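Long-range contacts in N-acetylmuramoyl-L-alanine amidase (Clostridium intestinale URNW, PDB 6SRT), which probably cleaves the amide bond between N-acetylmuramic acid and L-alanine in bacterial peptidoglycan, as a zinc-binding endolysin of the amidase-2 family: residues 23-28 with 80-85; 40-45 with 100-105; 74-79 with 107-112. All coordinates share one frame; numbering follows the deposited sequence. Where two conformers were deposited one is given.

Interaction 1 (23-28 with 80-85)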
# COMPACT_ATOMS: atom_id res chain seq x y z
N LYS A 23 0.41 -14.01 -4.51
CA LYS A 23 -0.19 -13.73 -5.82
C LYS A 23 -0.44 -12.23 -5.91
O LYS A 23 -1.23 -11.68 -5.13
CB LYS A 23 -1.48 -14.51 -6.00
CG LYS A 23 -2.16 -14.20 -7.33
CD LYS A 23 -1.46 -14.77 -8.54
CE LYS A 23 -2.06 -14.33 -9.87
NZ LYS A 23 -1.24 -13.27 -10.52
N ILE A 24 0.19 -11.61 -6.90
CA ILE A 24 0.01 -10.18 -7.19
C ILE A 24 -0.62 -10.10 -8.58
O ILE A 24 -0.09 -10.65 -9.56
CB ILE A 24 1.35 -9.42 -7.07
CG1 ILE A 24 1.85 -9.40 -5.61
CG2 ILE A 24 1.16 -8.01 -7.64
CD1 ILE A 24 3.30 -9.11 -5.48
N VAL A 25 -1.78 -9.47 -8.68
CA VAL A 25 -2.49 -9.28 -9.96
C VAL A 25 -1.88 -8.08 -10.66
O VAL A 25 -1.98 -6.95 -10.14
CB VAL A 25 -3.99 -9.19 -9.78
CG1 VAL A 25 -4.69 -8.89 -11.08
CG2 VAL A 25 -4.54 -10.43 -9.07
N GLU A 26 -1.36 -8.30 -11.85
CA GLU A 26 -0.79 -7.20 -12.66
C GLU A 26 -2.00 -6.48 -13.28
O GLU A 26 -3.07 -7.09 -13.63
CB GLU A 26 0.23 -7.77 -13.67
CG GLU A 26 1.39 -8.51 -13.03
CD GLU A 26 2.27 -7.80 -11.98
OE1 GLU A 26 2.37 -6.63 -12.07
OE2 GLU A 26 3.03 -8.47 -11.20
N VAL A 27 -1.91 -5.20 -13.34
CA VAL A 27 -2.94 -4.35 -13.92
C VAL A 27 -2.31 -3.52 -15.02
O VAL A 27 -1.19 -3.10 -14.90
CB VAL A 27 -3.61 -3.45 -12.88
CG1 VAL A 27 -4.62 -2.53 -13.49
CG2 VAL A 27 -4.16 -4.28 -11.73
N ASN A 28 -3.02 -3.39 -16.13
CA ASN A 28 -2.64 -2.55 -17.28
C ASN A 28 -2.98 -1.11 -16.95
O ASN A 28 -4.15 -0.78 -16.80
CB ASN A 28 -3.32 -3.08 -18.54
CG ASN A 28 -2.77 -4.44 -18.92
OD1 ASN A 28 -1.56 -4.66 -18.88
ND2 ASN A 28 -3.67 -5.35 -19.31
N ASP A 80 -11.74 -8.96 -0.66
CA ASP A 80 -11.58 -10.43 -0.80
C ASP A 80 -10.14 -10.90 -0.66
O ASP A 80 -9.92 -12.09 -0.84
CB ASP A 80 -12.27 -10.89 -2.08
CG ASP A 80 -11.58 -10.43 -3.34
OD1 ASP A 80 -10.52 -9.78 -3.24
OD2 ASP A 80 -12.06 -10.88 -4.40
N GLY A 81 -9.20 -10.02 -0.39
CA GLY A 81 -7.79 -10.35 -0.22
C GLY A 81 -7.00 -10.23 -1.51
O GLY A 81 -5.77 -10.39 -1.45
N THR A 82 -7.62 -9.93 -2.64
CA THR A 82 -6.86 -9.84 -3.90
C THR A 82 -5.88 -8.68 -3.80
O THR A 82 -6.28 -7.57 -3.43
CB THR A 82 -7.79 -9.64 -5.10
OG1 THR A 82 -8.74 -10.73 -5.13
CG2 THR A 82 -6.96 -9.65 -6.38
N ILE A 83 -4.65 -8.98 -4.16
CA ILE A 83 -3.55 -7.97 -4.15
C ILE A 83 -3.38 -7.52 -5.59
O ILE A 83 -2.94 -8.30 -6.44
CB ILE A 83 -2.26 -8.49 -3.57
CG1 ILE A 83 -2.40 -9.08 -2.17
CG2 ILE A 83 -1.23 -7.38 -3.65
CD1 ILE A 83 -1.22 -9.93 -1.82
N TYR A 84 -3.65 -6.26 -5.87
CA TYR A 84 -3.39 -5.66 -7.17
C TYR A 84 -2.14 -4.83 -7.12
O TYR A 84 -1.90 -4.04 -6.22
CB TYR A 84 -4.51 -4.72 -7.60
CG TYR A 84 -5.79 -5.45 -7.84
CD1 TYR A 84 -6.05 -6.12 -9.01
CD2 TYR A 84 -6.74 -5.56 -6.83
CE1 TYR A 84 -7.29 -6.72 -9.26
CE2 TYR A 84 -7.93 -6.26 -7.02
CZ TYR A 84 -8.23 -6.85 -8.24
OH TYR A 84 -9.41 -7.51 -8.45
N ARG A 85 -1.31 -4.98 -8.15
CA ARG A 85 -0.18 -4.08 -8.37
C ARG A 85 -0.73 -2.69 -8.72
O ARG A 85 -1.64 -2.58 -9.53
CB ARG A 85 0.75 -4.58 -9.46
CG ARG A 85 2.07 -3.87 -9.32
CD ARG A 85 3.31 -4.25 -9.76
NE ARG A 85 3.57 -5.62 -9.64
CZ ARG A 85 4.42 -6.14 -8.79
NH1 ARG A 85 4.97 -5.44 -7.81
NH2 ARG A 85 4.70 -7.43 -8.90
O HOH W 1 -3.88 -11.73 -4.73
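Thr82 meets Val25 methyl to methyl, CG2 of each 3.7 Å apart, where the edge strand 24-25 joins strand 83-85 in parallel at one end of the mixed amidase sheet. The threonine itself is held from the turn before it: the bond from Thr82 N to Asp80 OD1 makes an Asx turn, and Thr82 OG1 bonds the same oxygen from the same face of its plane. At Ile83 the backbone takes over: Val25 N donates to Ile83 O at 2.8 Å, nearly straight at 174°. A water bridges Ile83 N and Lys23 O.

Tyr84 pairs with Val25, and their side chains run together in the same direction; Val25 CG1 lies 3.7 Å from Tyr84 CD1. Val27 CG2 approaches the same CD1 slantwise, and Thr82 CG2 lies over one ring face toward its rim.

Arg85 N closes the ladder on Val25 O at 2.9 Å. With Arg85 CG anti to the backbone N (chi1 -162°) and the chain bent at chi3, the guanidinium turns its NE side to Glu26: Arg85 NE reaches Glu26 OE1 at 2.9 Å, Arg85 NH2 reaches Glu26 OE2 at 3.0 Å, the planes 16° apart. Ile24 CG2 lies over one guanidinium face, toward its rim. Glu26 on the NE and NH2 side and Glu89 at NH1 thus hold the guanidinium from two directions and fix its rotation, and the cation would in turn help keep Glu26 ionised.

Interaction 2 (40-45 with 100-105)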
# COMPACT_ATOMS: atom_id res chain seq x y z
N ASN A 40 14.33 4.10 -3.38
CA ASN A 40 15.25 3.30 -2.54
C ASN A 40 14.48 2.98 -1.27
O ASN A 40 14.68 3.63 -0.23
CB ASN A 40 16.55 4.06 -2.30
CG ASN A 40 17.35 4.22 -3.58
OD1 ASN A 40 18.19 3.34 -3.89
ND2 ASN A 40 17.09 5.30 -4.25
N PRO A 41 13.59 1.99 -1.29
CA PRO A 41 12.70 1.80 -0.16
C PRO A 41 13.37 1.27 1.09
O PRO A 41 14.16 0.32 1.01
CB PRO A 41 11.66 0.82 -0.71
CG PRO A 41 12.39 0.09 -1.81
CD PRO A 41 13.29 1.13 -2.43
N ASN A 42 13.03 1.88 2.21
CA ASN A 42 13.45 1.41 3.53
C ASN A 42 12.30 1.44 4.52
O ASN A 42 12.53 1.32 5.74
CB ASN A 42 14.70 2.08 4.01
CG ASN A 42 14.49 3.57 4.27
OD1 ASN A 42 13.38 4.08 4.25
ND2 ASN A 42 15.59 4.28 4.52
N MET A 43 11.06 1.57 4.04
CA MET A 43 9.84 1.80 4.86
C MET A 43 8.69 1.17 4.09
O MET A 43 8.70 1.14 2.85
CB MET A 43 9.62 3.30 5.09
CG MET A 43 8.53 3.61 6.04
SD MET A 43 8.21 5.40 5.97
CE MET A 43 9.66 5.95 6.87
N ILE A 44 7.68 0.67 4.83
CA ILE A 44 6.37 0.34 4.29
C ILE A 44 5.35 1.21 5.05
O ILE A 44 5.41 1.29 6.26
CB ILE A 44 6.05 -1.15 4.48
CG1 ILE A 44 6.96 -2.02 3.67
CG2 ILE A 44 4.58 -1.44 4.21
CD1 ILE A 44 6.95 -3.44 4.08
N VAL A 45 4.50 1.85 4.28
CA VAL A 45 3.43 2.74 4.81
C VAL A 45 2.06 2.16 4.43
O VAL A 45 1.79 1.88 3.24
CB VAL A 45 3.54 4.18 4.31
CG1 VAL A 45 2.41 5.03 4.85
CG2 VAL A 45 4.87 4.80 4.67
N ASN A 100 8.02 9.46 -0.18
CA ASN A 100 7.69 8.64 -1.34
C ASN A 100 8.91 7.97 -1.93
O ASN A 100 8.85 6.82 -2.36
CB ASN A 100 6.98 9.46 -2.40
CG ASN A 100 5.48 9.60 -2.19
OD1 ASN A 100 4.82 8.60 -1.89
ND2 ASN A 100 4.97 10.81 -2.41
N ALA A 101 10.09 8.60 -1.91
CA ALA A 101 11.29 8.00 -2.51
C ALA A 101 11.82 6.86 -1.68
O ALA A 101 12.71 6.15 -2.16
CB ALA A 101 12.35 9.05 -2.75
N ARG A 102 11.34 6.68 -0.46
CA ARG A 102 11.85 5.66 0.48
C ARG A 102 10.76 4.69 0.98
O ARG A 102 11.10 3.84 1.82
CB ARG A 102 12.58 6.32 1.66
CG ARG A 102 11.64 7.05 2.60
CD ARG A 102 12.39 7.64 3.77
NE ARG A 102 12.82 6.71 4.78
CZ ARG A 102 13.21 7.05 6.00
NH1 ARG A 102 13.24 8.33 6.33
NH2 ARG A 102 13.56 6.14 6.88
N ALA A 103 9.53 4.81 0.53
CA ALA A 103 8.44 4.03 1.13
C ALA A 103 7.60 3.31 0.10
O ALA A 103 7.05 3.96 -0.81
CB ALA A 103 7.58 4.93 1.98
N PHE A 104 7.41 2.02 0.31
CA PHE A 104 6.26 1.34 -0.32
C PHE A 104 4.96 1.78 0.30
O PHE A 104 4.88 2.03 1.50
CB PHE A 104 6.38 -0.17 -0.13
CG PHE A 104 7.43 -0.82 -0.98
CD1 PHE A 104 7.24 -0.90 -2.36
CD2 PHE A 104 8.56 -1.40 -0.39
CE1 PHE A 104 8.21 -1.47 -3.16
CE2 PHE A 104 9.50 -2.00 -1.22
CZ PHE A 104 9.33 -2.03 -2.58
N GLY A 105 3.98 1.93 -0.55
CA GLY A 105 2.62 2.27 -0.09
C GLY A 105 1.67 1.12 -0.37
O GLY A 105 1.51 0.67 -1.52
O HOH W 2 15.66 7.43 -3.48
O HOH W 3 13.03 3.59 7.45
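Pro41 lies obliquely against the Phe104 ring, its CB 3.6 Å from Phe104 CE2, at the entry to a parallel strand pair in the central sheet of the amidase-2 (PGRP-like) fold. Strands 43-45 and 103-105 run in the same direction with axes 27° apart, and Val45 N to Phe104 O, at 2.8 Å, is one of their backbone bonds. Phe104 and Ile44 project from one face of the sheet, toward helix 119-136, and Phe39 meets the Phe104 ring edge-to-face.

On the other face Met43, Ala103 and Val45 lie together: Val45 CG2 is 3.8 Å from Ala103 CB. This is the metal side, since the Val45 side chain comes about 4 Å from those of the zinc ligands His47 and His144.

At the solvent end, in the conformers given, Arg102 and Asn42 cross with guanidinium and amide planes 65° apart. Both CG atoms sit between backbone N and carbonyl carbon (Arg102 chi1 70°), and the amide oxygen and the NE edge come to face one another. Met43 CE lies over one guanidinium face toward its rim. Asn42 OD1 is near the guanidinium plane, and Arg102 NE sits in the amide's carbonyl plane, on a lone pair of Asn42 OD1, at 2.7 Å.

Interaction 3 (74-79 with 107-112)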
# COMPACT_ATOMS: atom_id res chain seq x y z
N HIS A 74 1.85 1.27 -4.30
CA HIS A 74 2.51 0.13 -4.95
C HIS A 74 1.61 -1.11 -4.99
O HIS A 74 1.74 -1.92 -5.92
CB HIS A 74 3.81 -0.17 -4.26
CG HIS A 74 4.77 0.97 -4.38
ND1 HIS A 74 4.81 1.96 -3.42
CD2 HIS A 74 5.67 1.25 -5.36
CE1 HIS A 74 5.71 2.85 -3.85
NE2 HIS A 74 6.27 2.44 -5.02
N PHE A 75 0.71 -1.23 -4.02
CA PHE A 75 -0.20 -2.40 -3.93
C PHE A 75 -1.52 -1.89 -3.35
O PHE A 75 -1.57 -1.03 -2.46
CB PHE A 75 0.36 -3.47 -2.99
CG PHE A 75 1.69 -3.99 -3.47
CD1 PHE A 75 1.77 -4.96 -4.43
CD2 PHE A 75 2.89 -3.42 -2.96
CE1 PHE A 75 3.00 -5.40 -4.89
CE2 PHE A 75 4.11 -3.82 -3.43
CZ PHE A 75 4.16 -4.81 -4.39
N TYR A 76 -2.59 -2.57 -3.78
CA TYR A 76 -3.99 -2.31 -3.33
C TYR A 76 -4.64 -3.66 -3.04
O TYR A 76 -4.70 -4.52 -3.94
CB TYR A 76 -4.72 -1.54 -4.44
CG TYR A 76 -6.20 -1.39 -4.20
CD1 TYR A 76 -6.70 -1.01 -2.97
CD2 TYR A 76 -7.12 -1.58 -5.23
CE1 TYR A 76 -8.07 -0.88 -2.76
CE2 TYR A 76 -8.48 -1.43 -5.06
CZ TYR A 76 -8.96 -1.02 -3.84
OH TYR A 76 -10.29 -0.85 -3.59
N ILE A 77 -5.09 -3.82 -1.82
CA ILE A 77 -5.64 -5.09 -1.32
C ILE A 77 -7.13 -4.89 -1.18
O ILE A 77 -7.60 -4.15 -0.25
CB ILE A 77 -4.98 -5.55 -0.02
CG1 ILE A 77 -3.46 -5.56 -0.17
CG2 ILE A 77 -5.54 -6.89 0.34
CD1 ILE A 77 -2.75 -6.00 1.04
N ARG A 78 -7.94 -5.58 -1.97
CA ARG A 78 -9.41 -5.50 -1.91
C ARG A 78 -9.94 -6.39 -0.80
O ARG A 78 -9.21 -7.20 -0.19
CB ARG A 78 -9.98 -5.78 -3.30
CG ARG A 78 -9.68 -4.64 -4.26
CD ARG A 78 -10.67 -4.58 -5.40
NE ARG A 78 -11.95 -4.14 -4.91
CZ ARG A 78 -13.00 -3.83 -5.65
NH1 ARG A 78 -12.99 -4.07 -6.95
NH2 ARG A 78 -14.10 -3.44 -5.07
N LYS A 79 -11.22 -6.22 -0.50
CA LYS A 79 -11.86 -6.91 0.63
C LYS A 79 -11.74 -8.42 0.53
O LYS A 79 -11.63 -9.06 1.60
CB LYS A 79 -13.32 -6.46 0.78
CG LYS A 79 -13.42 -5.06 1.46
CD LYS A 79 -14.73 -4.77 1.90
CE LYS A 79 -15.03 -3.44 2.49
NZ LYS A 79 -14.05 -2.75 3.31
N ALA A 107 -2.24 0.03 0.18
CA ALA A 107 -3.59 0.46 0.50
C ALA A 107 -4.49 -0.75 0.64
O ALA A 107 -4.40 -1.68 -0.16
CB ALA A 107 -4.14 1.36 -0.56
N SER A 108 -5.42 -0.66 1.58
CA SER A 108 -6.49 -1.64 1.83
C SER A 108 -7.82 -0.98 1.59
O SER A 108 -8.07 0.13 2.08
CB SER A 108 -6.38 -2.21 3.21
OG SER A 108 -5.18 -2.96 3.42
N GLU A 109 -8.69 -1.66 0.87
CA GLU A 109 -10.03 -1.18 0.56
C GLU A 109 -10.88 -1.07 1.82
O GLU A 109 -11.20 -2.12 2.44
CB GLU A 109 -10.71 -2.16 -0.39
CG GLU A 109 -12.11 -1.77 -0.84
CD GLU A 109 -12.79 -2.75 -1.74
OE1 GLU A 109 -12.28 -3.86 -1.97
OE2 GLU A 109 -13.82 -2.36 -2.31
N GLY A 110 -11.34 0.13 2.17
CA GLY A 110 -12.19 0.33 3.34
C GLY A 110 -11.94 1.65 3.98
O GLY A 110 -11.00 2.38 3.66
N ASN A 111 -12.86 1.97 4.90
CA ASN A 111 -12.74 3.12 5.79
C ASN A 111 -12.61 2.52 7.20
O ASN A 111 -13.64 2.20 7.83
CB ASN A 111 -13.97 4.02 5.73
CG ASN A 111 -13.88 5.13 6.73
OD1 ASN A 111 -12.92 5.22 7.51
ND2 ASN A 111 -14.93 5.93 6.82
N PHE A 112 -11.37 2.39 7.68
CA PHE A 112 -11.18 1.69 8.96
C PHE A 112 -11.44 2.57 10.17
O PHE A 112 -11.25 2.07 11.28
CB PHE A 112 -9.88 0.87 8.99
CG PHE A 112 -9.85 -0.06 7.82
CD1 PHE A 112 -10.73 -1.11 7.67
CD2 PHE A 112 -8.94 0.14 6.80
CE1 PHE A 112 -10.77 -1.90 6.54
CE2 PHE A 112 -8.94 -0.62 5.66
CZ PHE A 112 -9.84 -1.64 5.55
O HOH W 4 -14.64 -5.11 -2.36
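Glu109 OE1 takes two donors from 74-79, Arg78 NE and Lys79 N, where segment 107-112 leaves its strand. Arg78 NE donates to Glu109 OE1 at 3.0 Å along an almost straight N-H line (178°), and Lys79 N reaches Glu109 OE1 at the same 3.0 Å, the two donors arriving on opposite faces of the carboxylate. Arg78 NH2 takes the other oxygen, OE2, so the guanidinium grips side-on with two nitrogens. The acid lies at the edge of the guanidinium, yet the two planes are turned 52° apart: Arg78 NE meets OE1 from above the carboxylate plane.

The glutamate reaches this position fully stretched, CG anti to the backbone N (chi1 -178°). Tyr76 crosses its stem obliquely, with Tyr76 OH 3.4 Å from Glu109 CG, while that hydroxyl is hydrogen-bonded to Met54 O. Lys79 NZ bends back to Glu109 O at 3.0 Å, standing above the carbonyl plane; it also forms a salt bridge with Glu115 and a hydrogen bond to Asn52.

Behind these groups is a parallel strand ladder. Ala107 N donates to Phe75 O, Ile77 N to Ala107 O at 2.8 Å, and Glu109 N to Ile77 O at 2.9 Å. Tyr76 and Ala107 share the face toward His47, a zinc ligand whose side chain is about 4 Å from that of Ala107; Ile77 and Ser108 face helix 119-136.

With Arg78 and a backbone N-H both directed at the buried acid, Glu109 is probably stabilised as the carboxylate, and the turn after strand 75-77 is tied to its neighbour through charge as well as through the backbone.

How the interactions relate
All three contacts are parallel strand pairings in a single mixed sheet, but they sit at different depths. Interaction 1 is at the sheet's edge and partly exposed; interaction 3 is buried and lies nearest the centre of the chain; interaction 2 is partly buried, on the opposite side of that centre. Interactions 2 and 3 use successive parts of strand 103-108, and Gly105 O lies 2.9 Å from His74 N between them. Strand 75-77 lies antiparallel beside 83-85, with Tyr84 N 2.8 Å from Tyr76 O, probably a hydrogen bond. Interactions 1 and 3 each add an arginine-glutamate salt bridge, nearly coplanar at the edge and twisted in the interior, whereas interaction 2 has a neutral amide partner instead.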